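Putative glycosidase ph117-related (Bacteroides thetaiotaomicron, PDB 5A7V) probably cleaves or phosphorolyses mannose-containing glycans as a family GH130 enzyme, and binds mannose in its pocket. Local coordinates at residues D298-A311 and I322-D334. Residues are numbered along the deposited sequence; the frame is centred on the assembly and turned at random.
Sequences DKRYTANVYAAGQA and ITRLDEPFFRPMD. With MAN (alpha-D-mannopyranose), chain E.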
ATOM      1  N   ASP A 298      15.538  14.946  -5.482  1.00  8.59           N
ATOM      2  CA  ASP A 298      16.626  14.487  -6.342  1.00  9.19           C
ATOM      3  C   ASP A 298      16.246  14.821  -7.767  1.00  9.16           C
ATOM      4  O   ASP A 298      15.349  14.238  -8.350  1.00  9.83           O
ATOM      5  CB  ASP A 298      16.788  12.964  -6.154  1.00  9.93           C
ATOM      6  CG  ASP A 298      17.967  12.372  -6.860  1.00 10.79           C
ATOM      7  OD1 ASP A 298      18.410  12.947  -7.889  1.00 12.27           O
ATOM      8  OD2 ASP A 298      18.493  11.328  -6.409  1.00 12.04           O
ATOM      9  N   LYS A 299      16.995  15.775  -8.347  1.00  9.22           N
ATOM     10  CA  LYS A 299      16.656  16.316  -9.678  1.00 10.29           C
ATOM     11  C   LYS A 299      16.851  15.321 -10.790  1.00 10.82           C
ATOM     12  O   LYS A 299      16.369  15.562 -11.907  1.00 13.37           O
ATOM     13  CB  LYS A 299      17.436  17.601  -9.973  1.00 13.75           C
ATOM     14  CG  LYS A 299      18.925  17.397 -10.117  1.00 15.61           C
ATOM     15  CD  LYS A 299      19.592  18.732 -10.394  1.00 23.80           C
ATOM     16  CE  LYS A 299      20.977  18.578 -10.971  1.00 31.77           C
ATOM     17  NZ  LYS A 299      21.954  18.300  -9.875  1.00 42.14           N
ATOM     18  N   ARG A 300      17.505  14.187 -10.526  1.00 10.73           N
ATOM     19  CA  ARG A 300      17.595  13.143 -11.540  1.00 11.60           C
ATOM     20  C   ARG A 300      16.268  12.422 -11.775  1.00 10.71           C
ATOM     21  O   ARG A 300      16.083  11.786 -12.814  1.00 12.15           O
ATOM     22  CB  ARG A 300      18.667  12.132 -11.163  1.00 13.56           C
ATOM     23  CG  ARG A 300      20.056  12.742 -11.037  1.00 17.41           C
ATOM     24  CD  ARG A 300      21.051  11.723 -10.550  1.00 23.41           C
ATOM     25  NE  ARG A 300      20.654  11.303  -9.205  1.00 28.80           N
ATOM     26  CZ  ARG A 300      21.076  10.225  -8.579  1.00 30.43           C
ATOM     27  NH1 ARG A 300      21.948   9.384  -9.136  1.00 51.25           N
ATOM     28  NH2 ARG A 300      20.620   9.999  -7.372  1.00 25.89           N
ATOM     29  N   TYR A 301      15.357  12.527 -10.806  1.00  9.66           N
ATOM     30  CA  TYR A 301      14.031  11.935 -10.897  1.00  9.49           C
ATOM     31  C   TYR A 301      12.982  13.003 -11.139  1.00  9.61           C
ATOM     32  O   TYR A 301      13.152  14.156 -10.748  1.00 10.90           O
ATOM     33  CB  TYR A 301      13.697  11.158  -9.576  1.00  9.87           C
ATOM     34  CG  TYR A 301      14.648  10.028  -9.307  1.00  9.77           C
ATOM     35  CD1 TYR A 301      14.433   8.779  -9.807  1.00 11.49           C
ATOM     36  CD2 TYR A 301      15.794  10.209  -8.587  1.00 11.00           C
ATOM     37  CE1 TYR A 301      15.309   7.744  -9.581  1.00 11.50           C
ATOM     38  CE2 TYR A 301      16.694   9.170  -8.357  1.00 11.59           C
ATOM     39  CZ  TYR A 301      16.456   7.934  -8.861  1.00 10.50           C
ATOM     40  OH  TYR A 301      17.373   6.925  -8.650  1.00 12.68           O
ATOM     41  N   THR A 302      11.916  12.637 -11.822  1.00 10.07           N
ATOM     42  CA  THR A 302      10.814  13.547 -12.117  1.00 11.22           C
ATOM     43  C   THR A 302      10.273  14.233 -10.882  1.00  9.27           C
ATOM     44  O   THR A 302       9.953  13.554  -9.884  1.00  9.27           O
ATOM     45  CB  THR A 302       9.678  12.711 -12.830  1.00 12.93           C
ATOM     46  OG1 THR A 302      10.233  12.056 -13.980  1.00 17.96           O
ATOM     47  CG2 THR A 302       8.489  13.531 -13.183  1.00 14.84           C
ATOM     48  N   ALA A 303      10.091  15.539 -10.881  1.00 10.12           N
ATOM     49  CA  ALA A 303       9.477  16.261  -9.784  1.00 10.34           C
ATOM     50  C   ALA A 303       8.107  15.628  -9.521  1.00  8.80           C
ATOM     51  O   ALA A 303       7.330  15.358 -10.448  1.00 10.34           O
ATOM     52  CB  ALA A 303       9.327  17.731 -10.115  1.00 10.48           C
ATOM     53  N   ASN A 304       7.810  15.389  -8.241  1.00  8.12           N
ATOM     54  CA  ASN A 304       6.484  14.929  -7.739  1.00  8.76           C
ATOM     55  C   ASN A 304       6.187  13.477  -8.050  1.00  8.68           C
ATOM     56  O   ASN A 304       5.086  13.019  -7.739  1.00  9.64           O
ATOM     57  CB  ASN A 304       5.375  15.883  -8.241  1.00 10.82           C
ATOM     58  CG  ASN A 304       5.516  17.253  -7.607  1.00 11.37           C
ATOM     59  OD1 ASN A 304       5.520  17.363  -6.383  1.00 13.38           O
ATOM     60  ND2 ASN A 304       5.715  18.282  -8.408  1.00 14.19           N
ATOM     61  N   VAL A 305       7.134  12.733  -8.604  1.00  7.73           N
ATOM     62  CA  VAL A 305       6.898  11.295  -8.830  1.00  8.27           C
ATOM     63  C   VAL A 305       6.856  10.546  -7.496  1.00  8.37           C
ATOM     64  O   VAL A 305       7.557  10.892  -6.555  1.00  8.63           O
ATOM     65  CB  VAL A 305       7.966  10.702  -9.780  1.00  9.02           C
ATOM     66  CG1 VAL A 305       9.304  10.510  -9.101  1.00  9.00           C
ATOM     67  CG2 VAL A 305       7.510   9.432 -10.471  1.00  9.39           C
ATOM     68  N   TYR A 306       6.061   9.463  -7.478  1.00  7.96           N
ATOM     69  CA  TYR A 306       6.131   8.462  -6.377  1.00  7.79           C
ATOM     70  C   TYR A 306       6.940   7.260  -6.852  1.00  7.81           C
ATOM     71  O   TYR A 306       6.582   6.602  -7.839  1.00  9.23           O
ATOM     72  CB  TYR A 306       4.763   7.994  -5.916  1.00  8.36           C
ATOM     73  CG  TYR A 306       3.956   8.942  -5.109  1.00  8.69           C
ATOM     74  CD1 TYR A 306       3.422  10.131  -5.634  1.00  9.01           C
ATOM     75  CD2 TYR A 306       3.643   8.645  -3.771  1.00  8.75           C
ATOM     76  CE1 TYR A 306       2.623  10.965  -4.876  1.00  8.79           C
ATOM     77  CE2 TYR A 306       2.847   9.468  -3.019  1.00  8.89           C
ATOM     78  CZ  TYR A 306       2.299  10.608  -3.571  1.00  8.76           C
ATOM     79  OH  TYR A 306       1.466  11.431  -2.838  1.00  9.94           O
ATOM     80  N   ALA A 307       8.057   7.024  -6.167  1.00  7.88           N
ATOM     81  CA  ALA A 307       8.921   5.884  -6.415  1.00  8.23           C
ATOM     82  C   ALA A 307       9.212   5.158  -5.077  1.00  8.00           C
ATOM     83  O   ALA A 307       9.208   5.801  -4.028  1.00  9.09           O
ATOM     84  CB  ALA A 307      10.216   6.323  -7.105  1.00  8.94           C
ATOM     85  N   ALA A 308       9.458   3.845  -5.138  1.00  7.98           N
ATOM     86  CA  ALA A 308       9.412   3.010  -3.919  1.00  7.99           C
ATOM     87  C   ALA A 308      10.790   2.833  -3.300  1.00  8.01           C
ATOM     88  O   ALA A 308      11.783   2.591  -4.000  1.00  8.15           O
ATOM     89  CB  ALA A 308       8.785   1.672  -4.235  1.00  9.41           C
ATOM     90  N   GLY A 309      10.804   2.880  -1.970  1.00  7.68           N
ATOM     91  CA  GLY A 309      11.986   2.644  -1.146  1.00  8.10           C
ATOM     92  C   GLY A 309      11.839   1.489  -0.160  1.00  7.13           C
ATOM     93  O   GLY A 309      10.763   0.852  -0.097  1.00  8.65           O
ATOM     94  N   GLN A 310      12.914   1.243   0.585  1.00  7.28           N
ATOM     95  CA  GLN A 310      12.847   0.250   1.682  1.00  7.02           C
ATOM     96  C   GLN A 310      13.648   0.791   2.840  1.00  7.16           C
ATOM     97  O   GLN A 310      14.729   1.368   2.658  1.00  8.49           O
ATOM     98  CB  GLN A 310      13.382  -1.122   1.274  1.00  8.17           C
ATOM     99  CG  GLN A 310      12.663  -1.704   0.075  1.00  7.97           C
ATOM    100  CD  GLN A 310      13.179  -3.076  -0.343  1.00  8.18           C
ATOM    101  OE1 GLN A 310      13.435  -3.965   0.489  1.00  9.39           O
ATOM    102  NE2 GLN A 310      13.321  -3.294  -1.640  1.00  8.81           N
ATOM    103  N   ALA A 311      13.128   0.560   4.038  1.00  8.09           N
ATOM    104  CA  ALA A 311      13.791   0.911   5.295  1.00  8.35           C
ATOM    105  C   ALA A 311      13.931  -0.342   6.159  1.00  8.11           C
ATOM    106  O   ALA A 311      13.065  -1.220   6.149  1.00  9.49           O
ATOM    107  CB  ALA A 311      13.014   1.974   6.056  1.00  9.04           C
ATOM    108  N   ILE A 322      17.394   1.709  11.264  1.00  8.59           N
ATOM    109  CA  ILE A 322      18.776   1.361  10.942  1.00  9.78           C
ATOM    110  C   ILE A 322      19.268   2.072   9.672  1.00  8.75           C
ATOM    111  O   ILE A 322      20.313   2.699   9.708  1.00  9.88           O
ATOM    112  CB  ILE A 322      18.971  -0.154  10.840  1.00 10.17           C
ATOM    113  CG1 ILE A 322      18.588  -0.836  12.168  1.00 11.66           C
ATOM    114  CG2 ILE A 322      20.416  -0.491  10.480  1.00 10.63           C
ATOM    115  CD1 ILE A 322      18.632  -2.344  12.136  1.00 13.96           C
ATOM    116  N   THR A 323      18.533   1.926   8.557  1.00  8.48           N
ATOM    117  CA  THR A 323      18.994   2.450   7.262  1.00  8.04           C
ATOM    118  C   THR A 323      17.838   2.406   6.284  1.00  8.15           C
ATOM    119  O   THR A 323      16.787   1.778   6.522  1.00  9.46           O
ATOM    120  CB  THR A 323      20.193   1.637   6.739  1.00  9.29           C
ATOM    121  OG1 THR A 323      20.718   2.279   5.548  1.00 10.36           O
ATOM    122  CG2 THR A 323      19.857   0.193   6.459  1.00 11.47           C
ATOM    123  N   ARG A 324      18.036   3.114   5.162  1.00  8.21           N
ATOM    124  CA  ARG A 324      17.121   3.067   4.035  1.00  8.06           C
ATOM    125  C   ARG A 324      17.895   3.132   2.737  1.00  8.56           C
ATOM    126  O   ARG A 324      19.040   3.580   2.717  1.00 10.36           O
ATOM    127  CB  ARG A 324      16.060   4.173   4.096  1.00  8.47           C
ATOM    128  CG  ARG A 324      16.606   5.594   4.095  1.00  9.11           C
ATOM    129  CD  ARG A 324      15.515   6.642   4.066  1.00 10.43           C
ATOM    130  NE  ARG A 324      15.872   7.806   4.900  1.00  9.78           N
ATOM    131  CZ  ARG A 324      15.057   8.811   5.179  1.00  9.41           C
ATOM    132  NH1 ARG A 324      13.964   9.009   4.458  1.00  9.50           N
ATOM    133  NH2 ARG A 324      15.342   9.665   6.126  1.00 10.43           N
ATOM    134  N   LEU A 325      17.272   2.650   1.663  1.00  8.44           N
ATOM    135  CA  LEU A 325      17.903   2.771   0.336  1.00  8.21           C
ATOM    136  C   LEU A 325      18.062   4.229  -0.065  1.00  8.46           C
ATOM    137  O   LEU A 325      17.174   5.022   0.175  1.00  9.32           O
ATOM    138  CB  LEU A 325      17.067   2.072  -0.749  1.00  7.89           C
ATOM    139  CG  LEU A 325      16.638   0.640  -0.483  1.00  8.65           C
ATOM    140  CD1 LEU A 325      15.789   0.111  -1.635  1.00 10.14           C
ATOM    141  CD2 LEU A 325      17.847  -0.232  -0.213  1.00 10.40           C
ATOM    142  N   ASP A 326      19.187   4.561  -0.720  1.00  9.58           N
ATOM    143  CA  ASP A 326      19.419   5.944  -1.175  1.00  9.54           C
ATOM    144  C   ASP A 326      18.710   6.291  -2.475  1.00  8.56           C
ATOM    145  O   ASP A 326      18.490   7.479  -2.758  1.00 11.71           O
ATOM    146  CB  ASP A 326      20.922   6.202  -1.254  1.00 10.67           C
ATOM    147  CG  ASP A 326      21.546   6.413   0.133  1.00 14.71           C
ATOM    148  OD1 ASP A 326      20.877   6.975   1.035  1.00 17.25           O
ATOM    149  OD2 ASP A 326      22.672   5.925   0.343  1.00 20.10           O
ATOM    150  N   GLU A 327      18.393   5.268  -3.261  1.00  8.64           N
ATOM    151  CA  GLU A 327      17.754   5.359  -4.585  1.00  8.58           C
ATOM    152  C   GLU A 327      16.537   4.445  -4.536  1.00  8.34           C
ATOM    153  O   GLU A 327      16.572   3.411  -3.861  1.00  9.09           O
ATOM    154  CB  GLU A 327      18.690   4.879  -5.699  1.00 10.76           C
ATOM    155  CG  GLU A 327      20.072   5.555  -5.730  1.00 14.15           C
ATOM    156  CD  GLU A 327      20.029   6.979  -6.030  1.00 15.45           C
ATOM    157  OE1 GLU A 327      19.004   7.468  -6.515  1.00 18.77           O
ATOM    158  OE2 GLU A 327      21.100   7.626  -5.845  1.00 22.81           O
ATOM    159  N   PRO A 328      15.475   4.767  -5.264  1.00  8.34           N
ATOM    160  CA  PRO A 328      14.313   3.869  -5.247  1.00  8.73           C
ATOM    161  C   PRO A 328      14.650   2.568  -5.919  1.00  8.32           C
ATOM    162  O   PRO A 328      15.388   2.534  -6.889  1.00  9.97           O
ATOM    163  CB  PRO A 328      13.246   4.650  -6.007  1.00  9.61           C
ATOM    164  CG  PRO A 328      14.022   5.545  -6.972  1.00  9.62           C
ATOM    165  CD  PRO A 328      15.300   5.884  -6.225  1.00  8.80           C
ATOM    166  N   PHE A 329      14.057   1.469  -5.431  1.00  7.81           N
ATOM    167  CA  PHE A 329      14.280   0.137  -6.049  1.00  8.10           C
ATOM    168  C   PHE A 329      13.302  -0.136  -7.213  1.00  8.09           C
ATOM    169  O   PHE A 329      13.537  -1.035  -8.032  1.00  8.94           O
ATOM    170  CB  PHE A 329      14.207  -1.034  -5.031  1.00  9.25           C
ATOM    171  CG  PHE A 329      12.812  -1.349  -4.499  1.00  7.95           C
ATOM    172  CD1 PHE A 329      12.227  -0.598  -3.517  1.00  8.23           C
ATOM    173  CD2 PHE A 329      12.086  -2.377  -5.067  1.00  8.86           C
ATOM    174  CE1 PHE A 329      10.938  -0.872  -3.059  1.00  8.63           C
ATOM    175  CE2 PHE A 329      10.813  -2.670  -4.615  1.00  8.41           C
ATOM    176  CZ  PHE A 329      10.242  -1.944  -3.608  1.00  8.80           C
ATOM    177  N   PHE A 330      12.231   0.652  -7.269  1.00  7.96           N
ATOM    178  CA  PHE A 330      11.127   0.443  -8.233  1.00  8.08           C
ATOM    179  C   PHE A 330      10.566   1.833  -8.464  1.00  8.45           C
ATOM    180  O   PHE A 330      10.270   2.578  -7.524  1.00  9.05           O
ATOM    181  CB  PHE A 330      10.099  -0.521  -7.619  1.00  8.44           C
ATOM    182  CG  PHE A 330       9.147  -1.163  -8.608  1.00  8.45           C
ATOM    183  CD1 PHE A 330       9.582  -2.162  -9.443  1.00  9.90           C
ATOM    184  CD2 PHE A 330       7.825  -0.768  -8.696  1.00  9.54           C
ATOM    185  CE1 PHE A 330       8.719  -2.755 -10.359  1.00 10.21           C
ATOM    186  CE2 PHE A 330       6.968  -1.355  -9.603  1.00 10.11           C
ATOM    187  CZ  PHE A 330       7.427  -2.357 -10.424  1.00 10.26           C
ATOM    188  N   ARG A 331      10.423   2.195  -9.744  1.00  8.25           N
ATOM    189  CA  ARG A 331       9.988   3.555 -10.095  1.00  8.85           C
ATOM    190  C   ARG A 331       9.205   3.493 -11.391  1.00  8.23           C
ATOM    191  O   ARG A 331       9.261   2.481 -12.096  1.00  8.93           O
ATOM    192  CB  ARG A 331      11.175   4.526 -10.200  1.00  9.40           C
ATOM    193  CG  ARG A 331      12.118   4.248 -11.349  1.00  9.17           C
ATOM    194  CD  ARG A 331      13.300   5.190 -11.301  1.00 10.86           C
ATOM    195  NE  ARG A 331      14.305   4.921 -12.318  1.00 11.13           N
ATOM    196  CZ  ARG A 331      14.279   5.436 -13.553  1.00 12.42           C
ATOM    197  NH1 ARG A 331      13.323   6.259 -13.934  1.00 13.17           N
ATOM    198  NH2 ARG A 331      15.246   5.099 -14.383  1.00 14.14           N
ATOM    199  N   PRO A 332       8.501   4.589 -11.730  1.00  8.62           N
ATOM    200  CA  PRO A 332       7.772   4.505 -13.002  1.00  9.35           C
ATOM    201  C   PRO A 332       8.693   4.327 -14.223  1.00  9.26           C
ATOM    202  O   PRO A 332       9.644   5.111 -14.421  1.00 11.05           O
ATOM    203  CB  PRO A 332       7.018   5.843 -13.077  1.00  9.88           C
ATOM    204  CG  PRO A 332       6.746   6.162 -11.616  1.00  9.88           C
ATOM    205  CD  PRO A 332       8.069   5.758 -10.955  1.00  9.58           C
ATOM    206  N   MET A 333       8.420   3.301 -15.015  1.00 10.76           N
ATOM    207  CA  MET A 333       9.192   2.964 -16.200  0.50 11.06           C
ATOM    208  C   MET A 333       8.310   2.853 -17.451  1.00 12.69           C
ATOM    209  O   MET A 333       8.712   3.269 -18.523  1.00 18.09           O
ATOM    210  CB  MET A 333       9.952   1.656 -16.017  0.50 10.50           C
ATOM    211  CG  MET A 333      10.993   1.627 -14.920  0.50  8.86           C
ATOM    212  SD  MET A 333      12.379   2.699 -15.108  0.50  8.63           S
ATOM    213  CE  MET A 333      13.190   1.909 -16.511  0.50  8.26           C
ATOM    214  N   ASP A 334       7.116   2.316 -17.323  1.00 11.68           N
ATOM    215  CA  ASP A 334       6.177   2.184 -18.426  1.00 12.64           C
ATOM    216  C   ASP A 334       5.215   3.385 -18.488  1.00 13.00           C
ATOM    217  O   ASP A 334       5.007   4.102 -17.516  1.00 12.28           O
ATOM    218  CB  ASP A 334       5.409   0.856 -18.301  1.00 13.43           C
ATOM    219  CG  ASP A 334       6.297  -0.356 -18.511  1.00 16.20           C
ATOM    220  OD1 ASP A 334       7.444  -0.238 -19.017  1.00 23.44           O
ATOM    221  OD2 ASP A 334       5.864  -1.483 -18.216  1.00 19.14           O
TER
HETATM  222  C1  MAN E1386      -1.448   9.740  -1.546  1.00 14.34           C
HETATM  223  C2  MAN E1386      -1.585   8.203  -1.502  1.00 14.18           C
HETATM  224  C3  MAN E1386      -2.487   7.562  -2.574  1.00 13.00           C
HETATM  225  C4  MAN E1386      -2.249   8.197  -3.957  1.00 12.88           C
HETATM  226  C5  MAN E1386      -1.199   9.324  -3.925  1.00 15.05           C
HETATM  227  C6  MAN E1386      -1.087  10.066  -5.276  1.00 15.04           C
HETATM  228  O1  MAN E1386      -0.153  10.231  -0.898  1.00 14.66           O
HETATM  229  O2  MAN E1386      -2.107   7.905  -0.199  1.00 16.79           O
HETATM  230  O3  MAN E1386      -3.865   7.706  -2.287  1.00 12.61           O
HETATM  231  O4  MAN E1386      -1.889   7.137  -4.818  1.00 12.37           O
HETATM  232  O5  MAN E1386      -1.618  10.261  -2.883  1.00 13.86           O
HETATM  233  O6  MAN E1386      -2.334  10.709  -5.573  1.00 13.68           O
HETATM  234  O   HOH W   1      17.296   9.552  -4.535  1.00 10.70           O
HETATM  235  O   HOH W   2      23.817   7.570  -7.950  1.00 51.79           O
HETATM  236  O   HOH W   3      14.539   3.884   0.581  1.00  9.35           O
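P328 fills a hollow lined by Y301 and A307: its CG lies 3.6 Å from Y301 CE1, while its CB rests 3.6 Å from A307 CB. R331 brings its CD to the edge of the same ring. V305 CG2 and P332 CG meet bump to bump instead, tip to tip at 3.5 Å. The residue after P328, F329, slots its ring between Q310 and A308. Q310 NE2 stands 3.4 Å above the ring centre with its amide plane steep to the ring (79°), while A308 CB touches F329 CE1. With chi1 at 71°, F329 has CG between its backbone N and carbonyl carbon, which swings the ring towards both; F330 CB backs its opposite face. Q310 NE2 also donates to the F39 carbonyl.

At E327, the residue before P328, the contact turns polar. Y301 OH donates to E327 OE1 at 2.7 Å, approaching from above the carboxylate plane, and R300 NH2 reaches the syn lone pair of OE2 almost straight (168°). R300 also grips D298 side-on through NE and NH2, so one guanidinium joins two carboxylates and probably eases their repulsion.

Backbone bonds join 308-310 to 325-330: A308 N to F330 O, F329 N to A308 O and L325 N to Q310 O. Water 3 links Q310 N with L325 O just past the end of strand 320-324. A311 and R324 form a non-hydrogen-bonded antiparallel pair within the beta hairpin 306-314/320-324, the outer strands of a blade, as in the five-bladed beta-propeller of GH130 enzymes. Strand 283-291 flanks 306-314, and 347-355 packs against A308, F329, F330 and P332. Y306, pointing to the central pocket, touches strand 270-280 and brings its OH to 2.8 Å from O1 of the bound mannose.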